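PDB 4KVF: rhamnose ABC transporter, periplasmic rhamnose-binding protein from Kribbella flavida, which probably binds a sugar, most likely rhamnose, outside the cell membrane and delivers it to an ABC importer. Local coordinates for residues Pro107-Cys111 with Asp130-Cys135; Ala138-Thr144 with Gly322-Gly327. All blocks are in the same frame, centred on the assembly; numbering follows the deposited sequence.

Interaction 1. Residues Pro107-Cys111 with Asp130-Cys135; sequences PNAVC and DAAKTC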
loop_
_atom_site.group_PDB
_atom_site.type_symbol
_atom_site.label_atom_id
_atom_site.label_comp_id
_atom_site.label_asym_id
_atom_site.label_seq_id
_atom_site.Cartn_x
_atom_site.Cartn_y
_atom_site.Cartn_z
ATOM N N PRO A 107 -6.559 -14.751 -4.795
ATOM C CA PRO A 107 -5.213 -15.301 -5.035
ATOM C C PRO A 107 -5.198 -16.512 -5.973
ATOM O O PRO A 107 -4.196 -16.746 -6.645
ATOM C CB PRO A 107 -4.752 -15.737 -3.640
ATOM C CG PRO A 107 -5.614 -14.965 -2.680
ATOM C CD PRO A 107 -6.932 -14.772 -3.370
ATOM N N ASN A 108 -6.291 -17.264 -6.036
ATOM C CA ASN A 108 -6.270 -18.515 -6.801
ATOM C C ASN A 108 -7.047 -18.548 -8.112
ATOM O O ASN A 108 -6.675 -19.295 -9.020
ATOM C CB ASN A 108 -6.646 -19.701 -5.916
ATOM C CG ASN A 108 -5.572 -20.012 -4.890
ATOM O OD1 ASN A 108 -4.635 -20.772 -5.158
ATOM N ND2 ASN A 108 -5.694 -19.413 -3.715
ATOM N N ALA A 109 -8.097 -17.735 -8.226
ATOM C CA ALA A 109 -8.948 -17.752 -9.419
ATOM C C ALA A 109 -8.172 -17.372 -10.682
ATOM O O ALA A 109 -8.508 -17.805 -11.792
ATOM C CB ALA A 109 -10.159 -16.827 -9.237
ATOM N N VAL A 110 -7.140 -16.562 -10.499
ATOM C CA VAL A 110 -6.325 -16.077 -11.600
ATOM C C VAL A 110 -5.187 -17.029 -11.963
ATOM O O VAL A 110 -4.510 -16.836 -12.982
ATOM C CB VAL A 110 -5.738 -14.687 -11.264
ATOM C CG1 VAL A 110 -6.862 -13.685 -11.089
ATOM C CG2 VAL A 110 -4.901 -14.767 -9.988
ATOM N N CYS A 111 -4.980 -18.061 -11.151
ATOM C CA CYS A 111 -3.830 -18.952 -11.349
ATOM C C CYS A 111 -3.755 -19.651 -12.710
ATOM O O CYS A 111 -2.691 -19.624 -13.347
ATOM C CB CYS A 111 -3.685 -19.974 -10.209
ATOM S SG CYS A 111 -2.933 -19.271 -8.742
ATOM N N ASP A 130 -1.630 -9.969 -3.746
ATOM C CA ASP A 130 -0.830 -11.002 -4.387
ATOM C C ASP A 130 -1.684 -12.184 -4.846
ATOM O O ASP A 130 -2.797 -12.402 -4.342
ATOM C CB ASP A 130 0.235 -11.467 -3.393
ATOM C CG ASP A 130 1.370 -12.221 -4.054
ATOM O OD1 ASP A 130 1.416 -12.286 -5.306
ATOM O OD2 ASP A 130 2.232 -12.707 -3.302
ATOM N N ALA A 131 -1.158 -12.945 -5.804
ATOM C CA ALA A 131 -1.762 -14.222 -6.197
ATOM C C ALA A 131 -1.029 -15.332 -5.449
ATOM O O ALA A 131 -0.051 -15.060 -4.753
ATOM C CB ALA A 131 -1.648 -14.425 -7.708
ATOM N N ALA A 132 -1.506 -16.571 -5.564
ATOM C CA ALA A 132 -0.793 -17.696 -4.967
ATOM C C ALA A 132 0.647 -17.672 -5.476
ATOM O O ALA A 132 0.896 -17.302 -6.626
ATOM C CB ALA A 132 -1.464 -19.014 -5.313
ATOM N N LYS A 133 1.591 -18.055 -4.618
ATOM C CA LYS A 133 3.013 -17.858 -4.910
ATOM C C LYS A 133 3.468 -18.535 -6.205
ATOM O O LYS A 133 4.410 -18.082 -6.856
ATOM C CB LYS A 133 3.885 -18.311 -3.727
ATOM C CG LYS A 133 3.478 -17.723 -2.370
ATOM C CD LYS A 133 3.486 -16.194 -2.371
ATOM C CE LYS A 133 3.366 -15.614 -0.964
ATOM N NZ LYS A 133 2.078 -15.949 -0.288
ATOM N N THR A 134 2.779 -19.608 -6.578
ATOM C CA THR A 134 3.127 -20.401 -7.756
ATOM C C THR A 134 2.498 -19.913 -9.062
ATOM O O THR A 134 2.551 -20.615 -10.069
ATOM C CB THR A 134 2.719 -21.872 -7.558
ATOM O OG1 THR A 134 1.329 -21.931 -7.218
ATOM C CG2 THR A 134 3.530 -22.508 -6.430
ATOM N N CYS A 135 1.909 -18.722 -9.045
ATOM C CA CYS A 135 1.185 -18.202 -10.206
ATOM C C CYS A 135 1.688 -16.833 -10.638
ATOM O O CYS A 135 1.045 -16.157 -11.431
ATOM C CB CYS A 135 -0.316 -18.122 -9.909
ATOM S SG CYS A 135 -0.959 -19.653 -9.159
#

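Interaction 2. Residues Ala138-Thr144 with Gly322-Gly327; sequences AFINQAT and GEIVLG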
loop_
_atom_site.group_PDB
_atom_site.type_symbol
_atom_site.label_atom_id
_atom_site.label_comp_id
_atom_site.label_asym_id
_atom_site.label_seq_id
_atom_site.Cartn_x
_atom_site.Cartn_y
_atom_site.Cartn_z
ATOM N N ALA A 138 6.887 -12.376 -9.521
ATOM C CA ALA A 138 7.219 -11.459 -8.434
ATOM C C ALA A 138 5.982 -10.710 -7.965
ATOM O O ALA A 138 5.009 -10.572 -8.706
ATOM C CB ALA A 138 8.298 -10.465 -8.869
ATOM N N PHE A 139 6.040 -10.231 -6.726
ATOM C CA PHE A 139 4.946 -9.469 -6.130
ATOM C C PHE A 139 5.482 -8.151 -5.607
ATOM O O PHE A 139 6.417 -8.131 -4.798
ATOM C CB PHE A 139 4.307 -10.275 -4.988
ATOM C CG PHE A 139 3.388 -9.467 -4.095
ATOM C CD1 PHE A 139 2.356 -8.712 -4.621
ATOM C CD2 PHE A 139 3.543 -9.505 -2.720
ATOM C CE1 PHE A 139 1.509 -7.985 -3.788
ATOM C CE2 PHE A 139 2.696 -8.785 -1.883
ATOM C CZ PHE A 139 1.685 -8.024 -2.421
ATOM N N ILE A 140 4.906 -7.041 -6.068
ATOM C CA ILE A 140 5.317 -5.745 -5.543
ATOM C C ILE A 140 4.435 -5.389 -4.350
ATOM O O ILE A 140 3.240 -5.131 -4.496
ATOM C CB ILE A 140 5.221 -4.615 -6.594
ATOM C CG1 ILE A 140 5.934 -5.031 -7.893
ATOM C CG2 ILE A 140 5.833 -3.315 -6.022
ATOM C CD1 ILE A 140 7.396 -5.496 -7.686
ATOM N N ASN A 141 5.045 -5.386 -3.170
ATOM C CA ASN A 141 4.359 -5.064 -1.925
ATOM C C ASN A 141 4.684 -3.637 -1.496
ATOM O O ASN A 141 5.857 -3.298 -1.303
ATOM C CB ASN A 141 4.781 -6.047 -0.829
ATOM C CG ASN A 141 3.871 -5.988 0.383
ATOM O OD1 ASN A 141 2.941 -5.181 0.426
ATOM N ND2 ASN A 141 4.098 -6.884 1.344
ATOM N N GLN A 142 3.652 -2.801 -1.358
ATOM C CA GLN A 142 3.871 -1.379 -1.112
ATOM C C GLN A 142 4.518 -1.136 0.234
ATOM O O GLN A 142 5.296 -0.188 0.404
ATOM C CB GLN A 142 2.566 -0.571 -1.216
ATOM C CG GLN A 142 1.463 -1.038 -0.298
ATOM C CD GLN A 142 0.513 -1.988 -0.995
ATOM O OE1 GLN A 142 0.942 -2.952 -1.632
ATOM N NE2 GLN A 142 -0.784 -1.712 -0.894
ATOM N N ALA A 143 4.221 -2.011 1.183
ATOM C CA ALA A 143 4.832 -1.925 2.507
ATOM C C ALA A 143 4.462 -3.191 3.234
ATOM O O ALA A 143 3.346 -3.665 3.079
ATOM C CB ALA A 143 4.304 -0.708 3.267
ATOM N N THR A 144 5.383 -3.726 4.027
ATOM C CA THR A 144 5.106 -4.954 4.767
ATOM C C THR A 144 4.200 -4.655 5.953
ATOM O O THR A 144 4.074 -3.509 6.385
ATOM C CB THR A 144 6.380 -5.625 5.296
ATOM O OG1 THR A 144 7.075 -4.729 6.165
ATOM C CG2 THR A 144 7.297 -6.036 4.141
ATOM N N GLY A 322 9.590 -14.257 -3.977
ATOM C CA GLY A 322 9.443 -13.292 -5.051
ATOM C C GLY A 322 8.841 -11.966 -4.642
ATOM O O GLY A 322 8.500 -11.146 -5.496
ATOM N N GLU A 323 8.736 -11.727 -3.340
ATOM C CA GLU A 323 8.198 -10.456 -2.857
ATOM C C GLU A 323 9.250 -9.373 -2.937
ATOM O O GLU A 323 10.378 -9.549 -2.460
ATOM C CB GLU A 323 7.708 -10.577 -1.410
ATOM C CG GLU A 323 7.271 -9.253 -0.836
ATOM C CD GLU A 323 6.657 -9.381 0.546
ATOM O OE1 GLU A 323 7.412 -9.353 1.541
ATOM O OE2 GLU A 323 5.423 -9.529 0.633
ATOM N N ILE A 324 8.880 -8.259 -3.567
ATOM C CA ILE A 324 9.727 -7.093 -3.654
ATOM C C ILE A 324 9.037 -5.957 -2.906
ATOM O O ILE A 324 7.948 -5.543 -3.279
ATOM C CB ILE A 324 9.943 -6.676 -5.127
ATOM C CG1 ILE A 324 10.549 -7.853 -5.906
ATOM C CG2 ILE A 324 10.843 -5.452 -5.203
ATOM C CD1 ILE A 324 10.627 -7.613 -7.423
ATOM N N VAL A 325 9.667 -5.478 -1.837
ATOM C CA VAL A 325 9.016 -4.488 -0.967
ATOM C C VAL A 325 9.421 -3.092 -1.392
ATOM O O VAL A 325 10.618 -2.788 -1.439
ATOM C CB VAL A 325 9.446 -4.703 0.506
ATOM C CG1 VAL A 325 8.803 -3.641 1.404
ATOM C CG2 VAL A 325 9.041 -6.106 0.947
ATOM N N LEU A 326 8.436 -2.243 -1.699
ATOM C CA LEU A 326 8.708 -0.909 -2.224
ATOM C C LEU A 326 9.574 -0.120 -1.252
ATOM O O LEU A 326 10.539 0.537 -1.641
ATOM C CB LEU A 326 7.396 -0.160 -2.498
ATOM C CG LEU A 326 7.483 1.332 -2.824
ATOM C CD1 LEU A 326 8.270 1.572 -4.121
ATOM C CD2 LEU A 326 6.081 1.921 -2.924
ATOM N N GLY A 327 9.235 -0.211 0.028
ATOM C CA GLY A 327 10.050 0.393 1.064
ATOM C C GLY A 327 9.237 0.518 2.334
ATOM O O GLY A 327 8.121 0.005 2.412
HETATM O O HOH W 1 7.516 -1.800 4.595
#

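Interaction 1. Residues Pro107-Cys111 with Asp130-Cys135
Cys-111 and Cys-135 are joined by a disulfide, SG to SG 2.1 Å, that ties the start of helix 111-119 to the loop leading into strand 138-141. Both sulfurs lie beside their own backbone N and anti to the carbonyl carbon (chi1 -79° at Cys-111, -48° at Cys-135), and the torsion about the S-S bond is 96°, close to the 90° that an unstrained disulfide prefers. The methyl of Ala-132 packs against this bridge, its CB 3.7 Å from SG of Cys-111. The same methyl is met by the side-chain oxygen of Asn-108, with OD1 3.6 Å from CB of Ala-132; CG of Asn-108, anti to its carbonyl carbon, carries the amide to that point. Beyond the sulfurs the two loops are pinned by one backbone hydrogen bond, from N of Ala-132 to O of Pro-107 at 2.9 Å. Deeper in, CG2 of Val-110 rests 4.0 Å from CB of Ala-131, while the valine also packs on Gln-85 and Ile-89 of helix 85-94. CB of Asp-130 points away from the other loop, and its OD1 takes a hydrogen bond from Thr-126 and a salt bridge from Arg-136. Asn-108 to Cys-111 form a type I beta turn that brings the cysteine round to its partner. The whole is a disulfide cross-link between two loops that follow the C-terminal ends of neighbouring inner strands, 99-102 and 123-127, in the parallel sheet of an alpha/beta domain of the periplasmic binding protein fold.

Interaction 2. Residues Ala138-Thr144 with Gly322-Gly327
Phe-139, Ile-140 and Asn-141 pair in parallel with Glu-323, Ile-324 and Val-325. The backbone bonds run alternately: N of Ile-324 gives to O of Phe-139 at 2.8 Å, and N of Asn-141 returns one to O of Ile-324. Phe-139 N to Gly-322 O and Leu-326 N to Asn-141 O close the two ends. On the face carrying Phe-139, Asn-141 and Glu-323, the amide ND2 of Asn-141 donates to OE2 of Glu-323 at 3.0 Å, bent to 143° and arriving from above the carboxylate plane. The glutamate chain is extended from the backbone N through CD (chi1 and chi2 both 174°), which carries OE2 up to the amide and also to the edge of the Phe-139 ring, 3.8 Å from CE2. With an alanine here instead of Glu-323, ND2 of Asn-141 would probably lose this acceptor and a gap would open beside the ring edge. On the other face CD1 of Ile-140 lies 3.8 Å from CB of Ile-324, and the pair runs side by side; Leu-287 and Ala-288 of helix 281-296 pack on Ile-140. Past the strands, the Thr-144 side chain crosses that of Val-325 at about a right angle, CG2 to CG2 3.6 Å, while OG1 caps N of Gly-147 at the start of helix 145-159. One water accepts from N of Thr-144 and donates to O of Gly-327, bridging the diverging chains. Four backbone hydrogen bonds thus join the facing strand edges; the isoleucine face is apolar, whereas the other mixes ring and valine with a carboxylate that the amide N-H is likely to stabilise modestly.

Overall arrangement
Both contacts belong to the domain built on the six-stranded parallel sheet, and their centres lie about 15 Å apart. Both are partly buried. Interaction 2, centred about 9 Å from the centre of the chain and without exposed residues, joins edge strand 323-325 to strand 138-141, segments 178 positions apart; interaction 1 lies about 19 Å from the chain centre, with exposed residues among its members, and links segments only 19 positions apart. The latter relies on a covalent bridge and a single crossing hydrogen bond between loops, the former on regular strand pairing reinforced by side chains. They meet where Asp-130 packs on Phe-139, CG to CG 3.4 Å, and the loop of interaction 1 continues into the strand of interaction 2.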